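Local atomic coordinates of tropomodulin (Caenorhabditis elegans, PDB entry 1PGV), a protein that probably caps the pointed ends of actin filaments, blocking elongation and depolymerisation there and so maintaining filament length. Residues F75-N79 with T80-D84; R88-I91 with E92-E95. One frame throughout, in Å; residues are numbered along the deposited sequence. Where two conformers were deposited one is given.

Overall arrangement
Both contacts lie in one strand-turn-helix passage of the C-terminal domain of tropomodulin, where five parallel strands alternate with helices as in leucine-rich repeat proteins. Interaction 1 (75-84) takes the chain from strand 74-76 round a tight turn; helix 84-87 follows, and interaction 2 (88-95) then carries the chain back along helix 90-96. Their centres are about 14 Å apart, yet they meet through the ring of F75: its CD2 is 3.6 Å from L93 CD2, and its CE2 is 4.0 Å from L90 CD2. This apolar packing ties the strand to the inner side of the helix. No ligand or active site is involved.

Interaction 1. Residues F75-N79 with T80-D84; sequences FSLAN and TAISD
L77, which meets both T80 and I82 round the turn, lays its CD1 over the centre of one face of the F75 ring, 3.7 Å above the plane. Its other methyl, CD2, is 4.3 Å from I82 CD1, so one leucine joins the aromatic ring to the far side of the turn. The polar link is T80 OG1 donating to L77 O at 2.9 Å, approaching from above the carbonyl plane and 38° out of it. With chi1 at 52°, OG1 sits between T80's own backbone N and carbonyl carbon and faces L77 O, while CG2 lies 3.5 Å from A78 O. N79 and A81 both take left-handed backbone angles, which bend the chain sharply on either side of T80. Outside the bend, a water donates to N79 OD1 and weakly accepts from A81 N; N79 ND2 bonds to N50 OD1. N108 braces the turn from the next crossing of the chain: its ND2 reaches L77 O, and its OD1 takes both T80 N and I82 N. Strand 74-76 is hydrogen-bonded between strands 45-47 and 102-104, with F75 against helices 56-66 and 90-96, and I82 on I59.

Interaction 2. Residues R88-I91 with E92-E95; sequences RGLI and ELIE
I94 N donates to L90 O at 2.9 Å, nearly straight at 171°, and E95 N does the same to I91 O at 3.0 Å: two consecutive i to i+4 bonds. The preceding turn is looser. G89 O receives two weak bonds, from E92 N and L93 N, and a water bridges the gap by accepting from E92 N at 2.9 Å and donating to R88 O. Where the L90 carbonyl takes its bond, the I94 side chain folds back over it, with CG1 only 3.0 Å from L90 O. In E95 the stem likewise crosses its acceptor, CG lying 3.3 Å from I91 O. Together with the short helix 84-87 before it, helix 90-96 connects strand 74-76 to the neighbouring parallel strand 102-104, a right-handed beta-alpha-beta crossover of the leucine-rich repeat fold. Its buried side carries L90 and L93, which lie side by side and point the same way, CD2 to CD2 at 3.9 Å; I63 and A66 of helix 56-66 pack on them. I91 and E95 also run alongside each other. I91 turns CG2 away from its backbone N, and E95 OE2 comes to 3.5 Å from that CG2. An alanine in place of E95 would keep CB but lose CG and the carboxylate, so the stretch beside the I91 CG2 methyl would probably open up and S121 and V124 would probably lose part of their contact. Helix 112-121 packs along the helix as well, L118 touching L90, R117 touching I91 and S121 touching I94.

Interaction 1. Residues F75-N79 with T80-D84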
loop_
_atom_site.group_PDB
_atom_site.type_symbol
_atom_site.label_atom_id
_atom_site.label_comp_id
_atom_site.label_asym_id
_atom_site.label_seq_id
_atom_site.Cartn_x
_atom_site.Cartn_y
_atom_site.Cartn_z
ATOM N N PHE A 75 6.522 -3.310 -3.061
ATOM C CA PHE A 75 7.171 -2.969 -1.804
ATOM C C PHE A 75 6.405 -3.690 -0.705
ATOM O O PHE A 75 5.231 -3.409 -0.466
ATOM C CB PHE A 75 7.142 -1.450 -1.601
ATOM C CG PHE A 75 7.977 -0.969 -0.443
ATOM C CD1 PHE A 75 9.030 -1.736 0.046
ATOM C CD2 PHE A 75 7.732 0.275 0.134
ATOM C CE1 PHE A 75 9.829 -1.272 1.093
ATOM C CE2 PHE A 75 8.527 0.749 1.180
ATOM C CZ PHE A 75 9.575 -0.028 1.658
ATOM N N SER A 76 7.063 -4.647 -0.055
ATOM C CA SER A 76 6.410 -5.422 0.989
ATOM C C SER A 76 7.152 -5.325 2.316
ATOM O O SER A 76 8.362 -5.556 2.384
ATOM C CB SER A 76 6.303 -6.887 0.561
ATOM O OG SER A 76 5.440 -7.610 1.421
ATOM N N LEU A 77 6.411 -4.975 3.365
ATOM C CA LEU A 77 6.966 -4.840 4.708
ATOM C C LEU A 77 6.060 -5.571 5.687
ATOM O O LEU A 77 5.829 -5.099 6.803
ATOM C CB LEU A 77 7.040 -3.369 5.128
ATOM C CG LEU A 77 7.546 -2.305 4.159
ATOM C CD1 LEU A 77 6.472 -2.010 3.118
ATOM C CD2 LEU A 77 7.880 -1.035 4.939
ATOM N N ALA A 78 5.534 -6.713 5.264
ATOM C CA ALA A 78 4.647 -7.495 6.110
ATOM C C ALA A 78 5.396 -8.069 7.304
ATOM O O ALA A 78 6.551 -8.473 7.195
ATOM C CB ALA A 78 4.012 -8.627 5.308
ATOM N N ASN A 79 4.725 -8.094 8.449
ATOM C CA ASN A 79 5.308 -8.641 9.663
ATOM C C ASN A 79 6.721 -8.133 9.948
ATOM O O ASN A 79 7.661 -8.919 10.075
ATOM C CB ASN A 79 5.305 -10.168 9.578
ATOM C CG ASN A 79 5.657 -10.827 10.892
ATOM O OD1 ASN A 79 5.114 -10.472 11.942
ATOM N ND2 ASN A 79 6.555 -11.806 10.841
ATOM N N THR A 80 6.867 -6.813 10.035
ATOM C CA THR A 80 8.155 -6.199 10.338
ATOM C C THR A 80 8.027 -5.418 11.645
ATOM O O THR A 80 8.906 -4.638 12.002
ATOM C CB THR A 80 8.602 -5.226 9.232
ATOM O OG1 THR A 80 7.548 -4.298 8.955
ATOM C CG2 THR A 80 8.956 -5.992 7.959
ATOM N N ALA A 81 6.914 -5.636 12.338
ATOM C CA ALA A 81 6.639 -4.981 13.612
ATOM C C ALA A 81 6.720 -3.459 13.536
ATOM O O ALA A 81 7.161 -2.811 14.483
ATOM C CB ALA A 81 7.602 -5.502 14.685
ATOM N N ILE A 82 6.295 -2.881 12.415
ATOM C CA ILE A 82 6.329 -1.430 12.278
ATOM C C ILE A 82 5.033 -0.819 12.800
ATOM O O ILE A 82 3.991 -1.472 12.815
ATOM C CB ILE A 82 6.534 -0.994 10.813
ATOM C CG1 ILE A 82 5.479 -1.649 9.917
ATOM C CG2 ILE A 82 7.942 -1.358 10.360
ATOM C CD1 ILE A 82 5.506 -1.148 8.485
ATOM N N SER A 83 5.115 0.429 13.246
ATOM C CA SER A 83 3.953 1.142 13.770
ATOM C C SER A 83 3.757 2.419 12.964
ATOM O O SER A 83 4.505 2.687 12.028
ATOM C CB SER A 83 4.160 1.487 15.249
ATOM O OG SER A 83 5.150 2.488 15.393
ATOM N N ASP A 84 2.756 3.214 13.328
ATOM C CA ASP A 84 2.484 4.448 12.604
ATOM C C ASP A 84 3.696 5.354 12.410
ATOM O O ASP A 84 3.849 5.967 11.355
ATOM C CB ASP A 84 1.377 5.240 13.301
ATOM C CG ASP A 84 0.000 4.671 13.040
ATOM O OD1 ASP A 84 -0.093 3.534 12.522
ATOM O OD2 ASP A 84 -0.990 5.363 13.356
HETATM O O HOH W 1 4.762 -7.546 13.041
#

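Interaction 2. Residues R88-I91 with E92-E95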
loop_
_atom_site.group_PDB
_atom_site.type_symbol
_atom_site.label_atom_id
_atom_site.label_comp_id
_atom_site.label_asym_id
_atom_site.label_seq_id
_atom_site.Cartn_x
_atom_site.Cartn_y
_atom_site.Cartn_z
ATOM N N ARG A 88 4.392 6.187 8.505
ATOM C CA ARG A 88 3.878 7.480 8.062
ATOM C C ARG A 88 4.508 7.924 6.742
ATOM O O ARG A 88 3.851 8.555 5.914
ATOM C CB ARG A 88 4.134 8.546 9.131
ATOM C CG ARG A 88 2.899 9.339 9.527
ATOM C CD ARG A 88 2.589 9.167 11.009
ATOM N NE ARG A 88 3.702 9.602 11.850
ATOM C CZ ARG A 88 3.758 9.435 13.168
ATOM N NH1 ARG A 88 2.759 8.839 13.807
ATOM N NH2 ARG A 88 4.817 9.858 13.847
ATOM N N GLY A 89 5.783 7.592 6.554
ATOM C CA GLY A 89 6.484 7.974 5.339
ATOM C C GLY A 89 5.893 7.366 4.079
ATOM O O GLY A 89 6.155 7.840 2.968
ATOM N N LEU A 90 5.096 6.315 4.247
ATOM C CA LEU A 90 4.466 5.654 3.109
ATOM C C LEU A 90 3.480 6.583 2.420
ATOM O O LEU A 90 3.135 6.384 1.252
ATOM C CB LEU A 90 3.752 4.376 3.551
ATOM C CG LEU A 90 4.659 3.210 3.954
ATOM C CD1 LEU A 90 3.807 2.018 4.338
ATOM C CD2 LEU A 90 5.592 2.853 2.796
ATOM N N ILE A 91 3.014 7.599 3.141
ATOM C CA ILE A 91 2.088 8.542 2.541
ATOM C C ILE A 91 2.772 9.252 1.377
ATOM O O ILE A 91 2.210 9.339 0.291
ATOM C CB ILE A 91 1.598 9.598 3.563
ATOM C CG1 ILE A 91 0.723 8.918 4.619
ATOM C CG2 ILE A 91 0.809 10.691 2.843
ATOM C CD1 ILE A 91 0.291 9.833 5.755
ATOM N N GLU A 92 3.987 9.753 1.597
ATOM C CA GLU A 92 4.709 10.449 0.539
ATOM C C GLU A 92 4.991 9.499 -0.626
ATOM O O GLU A 92 4.819 9.863 -1.792
ATOM C CB GLU A 92 6.037 11.010 1.052
ATOM C CG GLU A 92 6.680 11.991 0.084
ATOM C CD GLU A 92 8.109 12.344 0.448
ATOM O OE1 GLU A 92 8.415 12.432 1.655
ATOM O OE2 GLU A 92 8.925 12.548 -0.477
ATOM N N LEU A 93 5.420 8.286 -0.298
ATOM C CA LEU A 93 5.727 7.283 -1.323
ATOM C C LEU A 93 4.529 7.018 -2.229
ATOM O O LEU A 93 4.631 7.090 -3.461
ATOM C CB LEU A 93 6.159 5.968 -0.669
ATOM C CG LEU A 93 6.392 4.818 -1.658
ATOM C CD1 LEU A 93 7.492 5.212 -2.620
ATOM C CD2 LEU A 93 6.755 3.544 -0.915
ATOM N N ILE A 94 3.391 6.711 -1.613
ATOM C CA ILE A 94 2.169 6.425 -2.353
ATOM C C ILE A 94 1.723 7.598 -3.216
ATOM O O ILE A 94 1.381 7.422 -4.384
ATOM C CB ILE A 94 1.020 6.036 -1.385
ATOM C CG1 ILE A 94 1.393 4.754 -0.641
ATOM C CG2 ILE A 94 -0.290 5.857 -2.148
ATOM C CD1 ILE A 94 0.411 4.359 0.458
ATOM N N GLU A 95 1.726 8.802 -2.646
ATOM C CA GLU A 95 1.292 9.970 -3.401
ATOM C C GLU A 95 2.259 10.407 -4.492
ATOM O O GLU A 95 1.868 11.116 -5.418
ATOM C CB GLU A 95 1.031 11.145 -2.451
ATOM C CG GLU A 95 -0.114 10.887 -1.493
ATOM C CD GLU A 95 -0.411 12.077 -0.598
ATOM O OE1 GLU A 95 0.228 13.136 -0.779
ATOM O OE2 GLU A 95 -1.284 11.946 0.281
HETATM O O HOH W 2 4.847 10.933 4.103
#